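Local coordinates for protein putative nucleoside-diphosphate-sugar epimerase (PDB 3E48) that is of unknown function but has an NAD(P)H-binding Rossmann-type domain and may act as a nucleoside-diphosphate-sugar epimerase, at residues B[6-11]-B[15-20]. Sequence-based numbering, arbitrary orientation.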
# COMPACT_ATOMS: atom_id res chain seq x y z
N THR B 6 12.14 12.37 13.66
CA THR B 6 12.75 12.79 12.40
C THR B 6 11.88 13.86 11.74
O THR B 6 10.67 13.91 11.96
CB THR B 6 12.94 11.61 11.41
OG1 THR B 6 11.66 11.14 10.97
CG2 THR B 6 13.70 10.47 12.06
N GLY B 7 12.51 14.73 10.95
CA GLY B 7 11.79 15.80 10.27
C GLY B 7 11.19 16.79 11.25
O GLY B 7 10.16 17.40 10.98
N ALA B 8 11.86 16.96 12.38
CA ALA B 8 11.41 17.84 13.46
C ALA B 8 11.22 19.32 13.12
O ALA B 8 10.47 20.01 13.81
CB ALA B 8 12.36 17.70 14.64
N THR B 9 11.90 19.81 12.09
CA THR B 9 11.78 21.22 11.73
C THR B 9 10.65 21.50 10.73
O THR B 9 10.40 22.64 10.36
CB THR B 9 13.11 21.80 11.18
OG1 THR B 9 13.61 20.97 10.13
CG2 THR B 9 14.16 21.87 12.30
N GLY B 10 9.96 20.44 10.31
CA GLY B 10 8.85 20.61 9.38
C GLY B 10 7.66 21.21 10.11
O GLY B 10 7.72 21.42 11.32
N HIS B 11 6.58 21.48 9.39
CA HIS B 11 5.40 22.06 10.02
C HIS B 11 4.88 21.20 11.16
O HIS B 11 4.74 21.68 12.29
CB HIS B 11 4.29 22.27 8.99
CG HIS B 11 4.59 23.35 8.00
ND1 HIS B 11 4.88 24.64 8.37
CD2 HIS B 11 4.63 23.33 6.64
CE1 HIS B 11 5.08 25.37 7.29
NE2 HIS B 11 4.94 24.60 6.23
N HIS B 15 5.47 21.38 15.74
CA HIS B 15 4.40 21.26 16.73
C HIS B 15 4.76 20.18 17.75
O HIS B 15 4.70 20.41 18.96
CB HIS B 15 3.08 20.89 16.05
CG HIS B 15 2.36 22.04 15.43
ND1 HIS B 15 1.60 22.93 16.16
CD2 HIS B 15 2.32 22.48 14.15
CE1 HIS B 15 1.12 23.86 15.36
NE2 HIS B 15 1.53 23.60 14.13
N ILE B 16 5.12 19.01 17.24
CA ILE B 16 5.47 17.89 18.12
C ILE B 16 6.66 18.20 19.02
O ILE B 16 6.64 17.86 20.20
CB ILE B 16 5.78 16.62 17.30
CG1 ILE B 16 4.54 16.22 16.48
CG2 ILE B 16 6.18 15.49 18.24
CD1 ILE B 16 4.77 15.03 15.56
N THR B 17 7.69 18.83 18.46
CA THR B 17 8.88 19.15 19.24
C THR B 17 8.58 20.18 20.33
O THR B 17 9.02 20.02 21.47
CB THR B 17 10.02 19.69 18.36
OG1 THR B 17 10.32 18.73 17.34
CG2 THR B 17 11.27 19.93 19.20
N ASN B 18 7.86 21.25 19.99
CA ASN B 18 7.54 22.25 21.01
C ASN B 18 6.66 21.65 22.10
O ASN B 18 6.82 21.98 23.28
CB ASN B 18 6.86 23.47 20.39
CG ASN B 18 7.82 24.33 19.58
OD1 ASN B 18 8.95 24.58 20.00
ND2 ASN B 18 7.37 24.80 18.43
N GLN B 19 5.74 20.77 21.72
CA GLN B 19 4.88 20.15 22.71
C GLN B 19 5.70 19.19 23.58
O GLN B 19 5.44 19.07 24.78
CB GLN B 19 3.71 19.42 22.04
CG GLN B 19 2.61 20.37 21.54
CD GLN B 19 1.40 19.63 20.95
OE1 GLN B 19 1.07 18.53 21.38
NE2 GLN B 19 0.73 20.26 19.98
N ALA B 20 6.69 18.52 23.00
CA ALA B 20 7.52 17.60 23.77
C ALA B 20 8.32 18.40 24.79
O ALA B 20 8.53 17.96 25.92
CB ALA B 20 8.46 16.83 22.85
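His-15 reaches back one helical turn to the backbone carbonyl of His-11, a ring turned onto the oxygen of the helix's opening residue. With CG anti to its own carbonyl carbon (chi1 -81°), the side chain climbs beside its backbone N. From CB through CG the side chain draws nearer to that oxygen, and the close approach belongs to His-15 CD2, 3.2 Å from His-11 O. The oxygen meets the imidazole at its edge, near the ring plane. His-15 NE2, next round the ring, is 4.2 Å from His-11 O, and CE1 and ND1 turn away from it. Loop and helix pack together two residues on, where Thr-17 OG1 lies 3.5 Å from Ala-8 CB, a van der Waals touch between two buried residues; the polar partner of the hydroxyl is Gly-13 O, to which it is hydrogen-bonded. Ala-8 belongs to a type I turn closed by the hydrogen bond from Gly-10 N to Gly-7 O, 3.1 Å, and Gly-10 is the N-cap. Gly-7, Gly-10 and Gly-13 have the GxxGxxG spacing, consistent with a Rossmann glycine-rich motif that probably receives the dinucleotide pyrophosphate. Strand 3-6 leads into this turn, Ala-8 rests on Ile-30 of strand 28-32, Thr-17 on Leu-5, and His-15 packs against Ala-178 of helix 174-186.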